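Local structure of beta-galacturonidase (Eisenbergiella tayi, 6NCW) at residues A[90-98]-A[352-363]; A[290-301]-A[318-328]. The protein hydrolyses beta-galacturonides as a family 2 glycoside hydrolase and may, like related enzymes, also have beta-glucuronidase activity. All coordinates share one frame; numbering follows the deposited sequence.

Contact 1 (A[90-98]-A[352-363])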
loop_
_atom_site.group_PDB
_atom_site.type_symbol
_atom_site.label_atom_id
_atom_site.label_comp_id
_atom_site.label_asym_id
_atom_site.label_seq_id
_atom_site.Cartn_x
_atom_site.Cartn_y
_atom_site.Cartn_z
ATOM N N SER A 90 -10.454 -37.457 23.778
ATOM C CA SER A 90 -9.505 -36.958 22.793
ATOM C C SER A 90 -10.195 -36.870 21.441
ATOM O O SER A 90 -11.257 -37.469 21.222
ATOM C CB SER A 90 -8.259 -37.841 22.716
ATOM O OG SER A 90 -8.543 -39.017 21.998
ATOM N N HIS A 91 -9.581 -36.112 20.532
ATOM C CA HIS A 91 -10.207 -35.853 19.241
ATOM C C HIS A 91 -9.166 -35.427 18.219
ATOM O O HIS A 91 -8.142 -34.832 18.563
ATOM C CB HIS A 91 -11.284 -34.774 19.357
ATOM C CG HIS A 91 -12.089 -34.579 18.108
ATOM N ND1 HIS A 91 -11.910 -33.499 17.264
ATOM C CD2 HIS A 91 -13.102 -35.307 17.579
ATOM C CE1 HIS A 91 -12.780 -33.576 16.270
ATOM N NE2 HIS A 91 -13.512 -34.666 16.435
ATOM N N TYR A 92 -9.441 -35.756 16.962
ATOM C CA TYR A 92 -8.675 -35.280 15.821
ATOM C C TYR A 92 -9.643 -34.676 14.815
ATOM O O TYR A 92 -10.736 -35.223 14.593
ATOM C CB TYR A 92 -7.864 -36.398 15.141
ATOM C CG TYR A 92 -7.128 -35.916 13.912
ATOM C CD1 TYR A 92 -5.854 -35.387 14.022
ATOM C CD2 TYR A 92 -7.723 -35.954 12.636
ATOM C CE1 TYR A 92 -5.164 -34.918 12.900
ATOM C CE2 TYR A 92 -7.042 -35.479 11.499
ATOM C CZ TYR A 92 -5.762 -34.960 11.642
ATOM O OH TYR A 92 -5.042 -34.485 10.546
ATOM N N ASN A 93 -9.217 -33.543 14.223
ATOM C CA ASN A 93 -9.864 -32.761 13.162
ATOM C C ASN A 93 -10.462 -31.490 13.746
ATOM O O ASN A 93 -11.322 -31.542 14.631
ATOM C CB ASN A 93 -10.946 -33.535 12.405
ATOM C CG ASN A 93 -11.307 -32.883 11.068
ATOM O OD1 ASN A 93 -10.427 -32.537 10.272
ATOM N ND2 ASN A 93 -12.596 -32.726 10.814
ATOM N N ALA A 94 -10.018 -30.342 13.234
ATOM C CA ALA A 94 -10.368 -29.055 13.819
ATOM C C ALA A 94 -11.825 -28.684 13.596
ATOM O O ALA A 94 -12.338 -27.788 14.274
ATOM C CB ALA A 94 -9.479 -27.953 13.226
ATOM N N TYR A 95 -12.497 -29.330 12.653
ATOM C CA TYR A 95 -13.645 -28.721 12.019
ATOM C C TYR A 95 -14.960 -29.429 12.298
ATOM O O TYR A 95 -15.991 -28.987 11.785
ATOM C CB TYR A 95 -13.402 -28.636 10.500
ATOM C CG TYR A 95 -12.104 -27.972 10.106
ATOM C CD1 TYR A 95 -11.930 -26.597 10.246
ATOM C CD2 TYR A 95 -11.050 -28.719 9.561
ATOM C CE1 TYR A 95 -10.733 -25.967 9.848
ATOM C CE2 TYR A 95 -9.864 -28.112 9.163
ATOM C CZ TYR A 95 -9.705 -26.741 9.315
ATOM O OH TYR A 95 -8.522 -26.153 8.926
ATOM N N THR A 96 -14.956 -30.504 13.100
ATOM C CA THR A 96 -16.156 -31.238 13.451
ATOM C C THR A 96 -16.305 -31.310 14.974
ATOM O O THR A 96 -15.308 -31.357 15.702
ATOM C CB THR A 96 -16.133 -32.655 12.863
ATOM O OG1 THR A 96 -14.854 -33.264 13.096
ATOM C CG2 THR A 96 -16.413 -32.616 11.348
ATOM N N PRO A 97 -17.533 -31.292 15.479
ATOM C CA PRO A 97 -17.740 -31.294 16.932
ATOM C C PRO A 97 -17.589 -32.692 17.515
ATOM O O PRO A 97 -17.669 -33.705 16.815
ATOM C CB PRO A 97 -19.179 -30.784 17.090
ATOM C CG PRO A 97 -19.854 -31.143 15.809
ATOM C CD PRO A 97 -18.798 -31.226 14.724
ATOM N N PHE A 98 -17.316 -32.723 18.813
ATOM C CA PHE A 98 -17.195 -33.976 19.558
ATOM C C PHE A 98 -17.637 -33.707 20.988
ATOM O O PHE A 98 -17.827 -32.554 21.384
ATOM C CB PHE A 98 -15.762 -34.553 19.514
ATOM C CG PHE A 98 -14.691 -33.662 20.172
ATOM C CD1 PHE A 98 -14.140 -32.585 19.487
ATOM C CD2 PHE A 98 -14.228 -33.935 21.453
ATOM C CE1 PHE A 98 -13.147 -31.793 20.069
ATOM C CE2 PHE A 98 -13.246 -33.152 22.049
ATOM C CZ PHE A 98 -12.697 -32.073 21.353
ATOM N N GLN A 352 -9.563 -41.211 9.779
ATOM C CA GLN A 352 -9.818 -39.792 10.024
ATOM C C GLN A 352 -10.839 -39.217 9.040
ATOM O O GLN A 352 -11.632 -38.343 9.413
ATOM C CB GLN A 352 -8.495 -39.027 10.003
ATOM C CG GLN A 352 -7.656 -39.293 11.271
ATOM C CD GLN A 352 -6.235 -38.761 11.189
ATOM O OE1 GLN A 352 -5.775 -38.364 10.122
ATOM N NE2 GLN A 352 -5.531 -38.751 12.329
ATOM N N CYS A 353 -10.867 -39.715 7.801
ATOM C CA CYS A 353 -11.907 -39.316 6.860
ATOM C C CYS A 353 -13.261 -39.834 7.306
ATOM O O CYS A 353 -14.230 -39.068 7.408
ATOM C CB CYS A 353 -11.582 -39.836 5.460
ATOM S SG CYS A 353 -10.385 -38.868 4.572
ATOM N N GLY A 354 -13.337 -41.141 7.581
ATOM C CA GLY A 354 -14.562 -41.711 8.114
ATOM C C GLY A 354 -15.072 -40.988 9.343
ATOM O O GLY A 354 -16.268 -40.703 9.453
ATOM N N ASP A 355 -14.175 -40.673 10.286
ATOM C CA ASP A 355 -14.588 -39.935 11.482
ATOM C C ASP A 355 -15.144 -38.555 11.127
ATOM O O ASP A 355 -16.172 -38.126 11.669
ATOM C CB ASP A 355 -13.415 -39.800 12.451
ATOM C CG ASP A 355 -13.073 -41.112 13.154
ATOM O OD1 ASP A 355 -13.910 -42.035 13.156
ATOM O OD2 ASP A 355 -11.961 -41.208 13.715
ATOM N N CYS A 356 -14.456 -37.828 10.243
ATOM C CA CYS A 356 -14.935 -36.506 9.845
ATOM C C CYS A 356 -16.306 -36.602 9.186
ATOM O O CYS A 356 -17.222 -35.846 9.521
ATOM C CB CYS A 356 -13.926 -35.835 8.907
ATOM S SG CYS A 356 -14.414 -34.158 8.307
ATOM N N ILE A 357 -16.463 -37.534 8.251
ATOM C CA ILE A 357 -17.748 -37.687 7.575
ATOM C C ILE A 357 -18.853 -38.038 8.576
ATOM O O ILE A 357 -19.942 -37.450 8.560
ATOM C CB ILE A 357 -17.628 -38.744 6.470
ATOM C CG1 ILE A 357 -16.655 -38.248 5.384
ATOM C CG2 ILE A 357 -19.023 -39.096 5.902
ATOM C CD1 ILE A 357 -16.619 -39.171 4.183
ATOM N N ARG A 358 -18.601 -39.019 9.449
ATOM C CA ARG A 358 -19.622 -39.414 10.423
ATOM C C ARG A 358 -20.049 -38.231 11.279
ATOM O O ARG A 358 -21.248 -37.967 11.443
ATOM C CB ARG A 358 -19.104 -40.543 11.306
ATOM C CG ARG A 358 -19.227 -41.916 10.676
ATOM C CD ARG A 358 -18.771 -42.999 11.651
ATOM N NE ARG A 358 -17.322 -42.972 11.818
ATOM C CZ ARG A 358 -16.477 -43.685 11.074
ATOM N NH1 ARG A 358 -16.941 -44.495 10.125
ATOM N NH2 ARG A 358 -15.171 -43.592 11.287
ATOM N N GLU A 359 -19.075 -37.493 11.820
ATOM C CA GLU A 359 -19.395 -36.382 12.707
ATOM C C GLU A 359 -20.079 -35.247 11.958
ATOM O O GLU A 359 -21.036 -34.650 12.473
ATOM C CB GLU A 359 -18.127 -35.905 13.401
ATOM C CG GLU A 359 -17.593 -36.930 14.414
ATOM C CD GLU A 359 -16.249 -36.502 14.994
ATOM O OE1 GLU A 359 -15.848 -37.039 16.040
ATOM O OE2 GLU A 359 -15.597 -35.614 14.406
ATOM N N MET A 360 -19.621 -34.966 10.728
ATOM C CA MET A 360 -20.195 -33.896 9.919
ATOM C C MET A 360 -21.670 -34.152 9.618
ATOM O O MET A 360 -22.519 -33.286 9.848
ATOM C CB MET A 360 -19.376 -33.749 8.631
ATOM C CG MET A 360 -20.034 -33.050 7.468
ATOM S SD MET A 360 -18.931 -33.014 6.002
ATOM C CE MET A 360 -19.125 -34.641 5.268
ATOM N N ILE A 361 -22.002 -35.332 9.100
ATOM C CA ILE A 361 -23.385 -35.554 8.679
ATOM C C ILE A 361 -24.294 -35.738 9.890
ATOM O O ILE A 361 -25.416 -35.216 9.920
ATOM C CB ILE A 361 -23.484 -36.733 7.691
ATOM C CG1 ILE A 361 -22.732 -36.383 6.400
ATOM C CG2 ILE A 361 -24.947 -37.040 7.352
ATOM C CD1 ILE A 361 -22.759 -37.450 5.327
ATOM N N THR A 362 -23.824 -36.452 10.921
ATOM C CA THR A 362 -24.646 -36.607 12.121
ATOM C C THR A 362 -24.998 -35.244 12.716
ATOM O O THR A 362 -26.139 -35.015 13.122
ATOM C CB THR A 362 -23.927 -37.485 13.148
ATOM O OG1 THR A 362 -23.598 -38.742 12.540
ATOM C CG2 THR A 362 -24.813 -37.745 14.368
ATOM N N ALA A 363 -24.048 -34.307 12.716
ATOM C CA ALA A 363 -24.284 -33.014 13.345
ATOM C C ALA A 363 -25.109 -32.084 12.463
ATOM O O ALA A 363 -25.943 -31.327 12.975
ATOM C CB ALA A 363 -22.943 -32.363 13.696
HETATM O O HOH W 1 -12.785 -36.138 13.400
#

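Contact 2 (A[290-301]-A[318-328])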
loop_
_atom_site.group_PDB
_atom_site.type_symbol
_atom_site.label_atom_id
_atom_site.label_comp_id
_atom_site.label_asym_id
_atom_site.label_seq_id
_atom_site.Cartn_x
_atom_site.Cartn_y
_atom_site.Cartn_z
ATOM N N PHE A 290 -19.747 -14.353 15.213
ATOM C CA PHE A 290 -20.998 -14.092 14.515
ATOM C C PHE A 290 -20.929 -12.845 13.638
ATOM O O PHE A 290 -21.317 -12.876 12.467
ATOM C CB PHE A 290 -22.107 -13.964 15.569
ATOM C CG PHE A 290 -23.376 -13.360 15.063
ATOM C CD1 PHE A 290 -24.313 -14.144 14.386
ATOM C CD2 PHE A 290 -23.668 -12.017 15.317
ATOM C CE1 PHE A 290 -25.515 -13.592 13.937
ATOM C CE2 PHE A 290 -24.855 -11.459 14.882
ATOM C CZ PHE A 290 -25.781 -12.248 14.183
ATOM N N SER A 291 -20.426 -11.742 14.195
ATOM C CA SER A 291 -20.405 -10.478 13.469
ATOM C C SER A 291 -19.562 -10.576 12.205
ATOM O O SER A 291 -19.904 -9.981 11.175
ATOM C CB SER A 291 -19.883 -9.367 14.379
ATOM O OG SER A 291 -20.796 -9.128 15.434
ATOM N N ALA A 292 -18.438 -11.300 12.278
ATOM C CA ALA A 292 -17.561 -11.448 11.127
ATOM C C ALA A 292 -18.184 -12.364 10.079
ATOM O O ALA A 292 -18.051 -12.118 8.867
ATOM C CB ALA A 292 -16.199 -11.979 11.577
ATOM N N MET A 293 -18.876 -13.412 10.533
ATOM C CA MET A 293 -19.619 -14.291 9.633
ATOM C C MET A 293 -20.652 -13.522 8.845
ATOM O O MET A 293 -20.732 -13.644 7.622
ATOM C CB MET A 293 -20.323 -15.390 10.427
ATOM C CG MET A 293 -19.385 -16.386 11.025
ATOM S SD MET A 293 -20.300 -17.635 11.963
ATOM C CE MET A 293 -18.896 -18.642 12.452
ATOM N N GLN A 294 -21.508 -12.779 9.551
ATOM C CA GLN A 294 -22.577 -12.058 8.883
ATOM C C GLN A 294 -22.013 -10.983 7.964
ATOM O O GLN A 294 -22.557 -10.734 6.880
ATOM C CB GLN A 294 -23.536 -11.459 9.922
ATOM C CG GLN A 294 -24.764 -10.795 9.331
ATOM C CD GLN A 294 -25.499 -11.688 8.342
ATOM O OE1 GLN A 294 -25.362 -12.910 8.371
ATOM N NE2 GLN A 294 -26.281 -11.075 7.458
ATOM N N HIS A 295 -20.906 -10.352 8.362
ATOM C CA HIS A 295 -20.272 -9.372 7.484
ATOM C C HIS A 295 -19.857 -10.012 6.157
ATOM O O HIS A 295 -20.152 -9.475 5.083
ATOM C CB HIS A 295 -19.072 -8.734 8.173
ATOM C CG HIS A 295 -18.577 -7.513 7.476
ATOM N ND1 HIS A 295 -17.485 -7.523 6.635
ATOM C CD2 HIS A 295 -19.065 -6.251 7.448
ATOM C CE1 HIS A 295 -17.298 -6.310 6.147
ATOM N NE2 HIS A 295 -18.253 -5.524 6.609
ATOM N N ASP A 296 -19.191 -11.174 6.213
ATOM C CA ASP A 296 -18.909 -11.938 4.997
ATOM C C ASP A 296 -20.192 -12.238 4.220
ATOM O O ASP A 296 -20.239 -12.081 2.993
ATOM C CB ASP A 296 -18.190 -13.251 5.318
ATOM C CG ASP A 296 -16.699 -13.067 5.648
ATOM O OD1 ASP A 296 -16.202 -11.913 5.715
ATOM O OD2 ASP A 296 -16.025 -14.106 5.872
ATOM N N LEU A 297 -21.236 -12.708 4.912
ATOM C CA LEU A 297 -22.444 -13.104 4.196
ATOM C C LEU A 297 -23.071 -11.915 3.479
ATOM O O LEU A 297 -23.567 -12.058 2.353
ATOM C CB LEU A 297 -23.437 -13.772 5.149
ATOM C CG LEU A 297 -23.022 -15.212 5.456
ATOM C CD1 LEU A 297 -23.922 -15.902 6.481
ATOM C CD2 LEU A 297 -22.979 -15.990 4.158
ATOM N N MET A 298 -23.016 -10.725 4.090
ATOM C CA MET A 298 -23.579 -9.541 3.447
ATOM C C MET A 298 -22.770 -9.115 2.226
ATOM O O MET A 298 -23.350 -8.646 1.242
ATOM C CB MET A 298 -23.695 -8.393 4.461
ATOM C CG MET A 298 -24.719 -8.680 5.549
ATOM S SD MET A 298 -25.070 -7.286 6.646
ATOM C CE MET A 298 -23.421 -6.877 7.308
ATOM N N LEU A 299 -21.442 -9.280 2.251
ATOM C CA LEU A 299 -20.672 -9.021 1.045
ATOM C C LEU A 299 -21.023 -10.034 -0.033
ATOM O O LEU A 299 -21.266 -9.668 -1.191
ATOM C CB LEU A 299 -19.171 -9.050 1.349
ATOM C CG LEU A 299 -18.674 -7.965 2.298
ATOM C CD1 LEU A 299 -17.165 -8.153 2.644
ATOM C CD2 LEU A 299 -18.916 -6.589 1.693
ATOM N N ILE A 300 -21.107 -11.308 0.351
ATOM C CA ILE A 300 -21.413 -12.368 -0.604
ATOM C C ILE A 300 -22.800 -12.164 -1.219
ATOM O O ILE A 300 -22.985 -12.327 -2.435
ATOM C CB ILE A 300 -21.250 -13.733 0.096
ATOM C CG1 ILE A 300 -19.750 -13.968 0.404
ATOM C CG2 ILE A 300 -21.846 -14.843 -0.721
ATOM C CD1 ILE A 300 -19.463 -15.198 1.284
ATOM N N LYS A 301 -23.778 -11.735 -0.414
ATOM C CA LYS A 301 -25.092 -11.392 -0.969
ATOM C C LYS A 301 -25.017 -10.155 -1.867
ATOM O O LYS A 301 -25.682 -10.103 -2.902
ATOM C CB LYS A 301 -26.115 -11.182 0.159
ATOM C CG LYS A 301 -26.618 -12.481 0.762
ATOM C CD LYS A 301 -27.192 -12.321 2.187
ATOM C CE LYS A 301 -28.186 -11.163 2.313
ATOM N NZ LYS A 301 -28.870 -11.109 3.672
ATOM N N LEU A 318 -22.933 -22.339 13.528
ATOM C CA LEU A 318 -23.456 -20.981 13.572
ATOM C C LEU A 318 -23.493 -20.364 12.168
ATOM O O LEU A 318 -24.433 -19.642 11.819
ATOM C CB LEU A 318 -22.603 -20.147 14.531
ATOM C CG LEU A 318 -22.992 -18.692 14.804
ATOM C CD1 LEU A 318 -24.305 -18.617 15.584
ATOM C CD2 LEU A 318 -21.871 -18.003 15.573
ATOM N N PHE A 319 -22.479 -20.646 11.348
ATOM C CA PHE A 319 -22.465 -20.119 9.981
ATOM C C PHE A 319 -23.552 -20.785 9.146
ATOM O O PHE A 319 -24.289 -20.110 8.417
ATOM C CB PHE A 319 -21.082 -20.333 9.341
ATOM C CG PHE A 319 -20.925 -19.670 7.985
ATOM C CD1 PHE A 319 -20.710 -18.296 7.887
ATOM C CD2 PHE A 319 -20.991 -20.416 6.823
ATOM C CE1 PHE A 319 -20.562 -17.672 6.640
ATOM C CE2 PHE A 319 -20.857 -19.805 5.573
ATOM C CZ PHE A 319 -20.639 -18.432 5.486
ATOM N N LEU A 320 -23.666 -22.115 9.255
ATOM C CA LEU A 320 -24.726 -22.844 8.559
ATOM C C LEU A 320 -26.104 -22.344 8.976
ATOM O O LEU A 320 -26.986 -22.189 8.128
ATOM C CB LEU A 320 -24.589 -24.347 8.822
ATOM C CG LEU A 320 -23.265 -24.984 8.365
ATOM C CD1 LEU A 320 -23.141 -26.423 8.835
ATOM C CD2 LEU A 320 -23.138 -24.927 6.844
ATOM N N ASP A 321 -26.308 -22.080 10.274
ATOM C CA ASP A 321 -27.558 -21.461 10.731
ATOM C C ASP A 321 -27.840 -20.178 9.958
ATOM O O ASP A 321 -28.971 -19.933 9.529
ATOM C CB ASP A 321 -27.517 -21.123 12.231
ATOM C CG ASP A 321 -27.657 -22.345 13.148
ATOM O OD1 ASP A 321 -27.335 -22.189 14.353
ATOM O OD2 ASP A 321 -28.059 -23.445 12.686
ATOM N N LEU A 322 -26.829 -19.322 9.815
ATOM C CA LEU A 322 -27.052 -18.054 9.125
ATOM C C LEU A 322 -27.338 -18.261 7.642
ATOM O O LEU A 322 -28.046 -17.448 7.031
ATOM C CB LEU A 322 -25.854 -17.128 9.322
ATOM C CG LEU A 322 -25.678 -16.571 10.739
ATOM C CD1 LEU A 322 -24.223 -16.111 10.977
ATOM C CD2 LEU A 322 -26.654 -15.427 11.004
ATOM N N CYS A 323 -26.804 -19.330 7.044
ATOM C CA CYS A 323 -27.151 -19.638 5.657
ATOM C C CYS A 323 -28.589 -20.153 5.559
ATOM O O CYS A 323 -29.319 -19.770 4.637
ATOM C CB CYS A 323 -26.173 -20.662 5.070
ATOM S SG CYS A 323 -24.427 -20.089 4.863
ATOM N N ASP A 324 -28.997 -21.034 6.494
ATOM C CA ASP A 324 -30.392 -21.477 6.598
ATOM C C ASP A 324 -31.354 -20.298 6.637
ATOM O O ASP A 324 -32.319 -20.244 5.866
ATOM C CB ASP A 324 -30.593 -22.328 7.856
ATOM C CG ASP A 324 -29.847 -23.637 7.810
ATOM O OD1 ASP A 324 -29.478 -24.085 6.700
ATOM O OD2 ASP A 324 -29.619 -24.215 8.898
ATOM N N GLU A 325 -31.108 -19.343 7.552
ATOM C CA GLU A 325 -31.988 -18.187 7.727
ATOM C C GLU A 325 -32.010 -17.255 6.525
ATOM O O GLU A 325 -32.991 -16.525 6.355
ATOM C CB GLU A 325 -31.575 -17.382 8.964
ATOM C CG GLU A 325 -31.832 -18.129 10.252
ATOM C CD GLU A 325 -31.316 -17.415 11.484
ATOM O OE1 GLU A 325 -30.955 -18.113 12.452
ATOM O OE2 GLU A 325 -31.290 -16.166 11.503
ATOM N N GLN A 326 -30.960 -17.236 5.696
ATOM C CA GLN A 326 -30.908 -16.289 4.588
ATOM C C GLN A 326 -31.087 -16.947 3.224
ATOM O O GLN A 326 -31.053 -16.255 2.206
ATOM C CB GLN A 326 -29.596 -15.487 4.654
ATOM C CG GLN A 326 -29.590 -14.530 5.864
ATOM C CD GLN A 326 -28.233 -13.828 6.130
ATOM O OE1 GLN A 326 -28.050 -12.671 5.784
ATOM N NE2 GLN A 326 -27.323 -14.519 6.794
ATOM N N GLY A 327 -31.326 -18.252 3.174
ATOM C CA GLY A 327 -31.608 -18.898 1.907
ATOM C C GLY A 327 -30.389 -19.106 1.043
ATOM O O GLY A 327 -30.503 -19.115 -0.184
ATOM N N ILE A 328 -29.218 -19.260 1.649
ATOM C CA ILE A 328 -27.969 -19.444 0.917
ATOM C C ILE A 328 -27.697 -20.942 0.822
ATOM O O ILE A 328 -27.696 -21.634 1.839
ATOM C CB ILE A 328 -26.817 -18.694 1.614
ATOM C CG1 ILE A 328 -27.084 -17.180 1.581
ATOM C CG2 ILE A 328 -25.475 -19.019 0.961
ATOM C CD1 ILE A 328 -26.181 -16.352 2.472
#

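Contact 1 (A[90-98]-A[352-363])
Glu359 reaches from helix 352-363 to His91, Thr96 and Pro97. Its CB lies 3.9 Å from Thr96 CB. CG and CD then run past the backbone oxygen of Pro97. Beyond CG the chain is extended (chi2 174°), which carries the carboxylate across to the imidazole. Glu359 OE2 takes the bond from His91 NE2 on its syn lone pair, at 3.1 Å and nearly straight (174°). Ring and carboxylate are almost coplanar. OE1 adds a weak bond from the same nitrogen. Thr96 OG1 donates to Glu359 OE2 nearly along the C-O axis, at 2.8 Å. His91 and Thr96 both grip Glu359 OE2, which helps to fix the carboxylate. Asn93 ND2 donates to Thr96 OG1, a second-shell bond, while its OD1 bonds His335. Two turns back, toward the start of the helix segment, the Gln352 amide stacks flat on one face of the Tyr92 ring, with Gln352 NE2 3.4 Å above its centre. Asp123 and Ala125 hold that amide, and Ser124 bonds Tyr92 OH. Pro97 CG touches Ala363 CB at the other end. This is a domain interface: the end of strand 86-92 and the loop to strand 98-105, between the two sheets of the N-terminal beta-sandwich, dock on an outer helix of the TIM barrel.

Contact 2 (A[290-301]-A[318-328])
Gln294 sets CG anti to its backbone N (chi1 -174°) and bends at chi2 (51°), which turns its amide to that of Gln326. Gln326 stays extended beyond CG. The two amides come from opposite directions and form a pair of hydrogen bonds. Gln294 NE2 donates to Gln326 OE1 at 2.9 Å, and Gln326 NE2 returns a bond to Gln294 OE1 at 3.0 Å. The second donor lies in the carbonyl plane, on a lone pair. The amides are not flat to each other; their planes are well apart. Lys301 NZ also reaches Gln326 OE1, at 2.8 Å, from the opposite face of its plane to Gln294 NE2. Gln326 NE2 makes a further bond to the backbone oxygen of Leu322. Both ends of the Gln326 amide are thus fixed.

Beside this polar cluster the contact is apolar. Leu322 is a knob among Phe290, Met293, Gln294 and Leu297. Its CD2 lies 3.6 Å from Phe290 CE1. Leu297 CD2 touches Phe319 CZ and Ile328 CD1. Met293 SD lies at the edge of the Phe319 ring, a Met-aromatic contact. Gly327, with positive phi, forms a Schellman motif with the last turn. The short helix segments cross at -41°. They are neighbouring outer helices of the TIM barrel, flanking strand 307-309 in successive beta-alpha units.

Both contacts involve outer helices of the TIM barrel, but they serve different junctions. Contact 1 joins the barrel to the N-terminal beta-sandwich. Contact 2 packs two helices of the barrel against each other. Their centres are 23 Å apart and their nearest atoms about 7 Å apart, so they do not touch. Strands 307-309, 329-333 and 370-374 lie side by side in the barrel; helix 317-326 packs on 307-309 and 329-333, and helix 349-364 on 370-374. Contact 1 is the nearer to the galacturonate site: the side chain of Cys356 is about 10 Å from that of His312, and that of Asn93 about 11 Å from that of Arg337. Contact 2 lies away from the site and borders the second subunit.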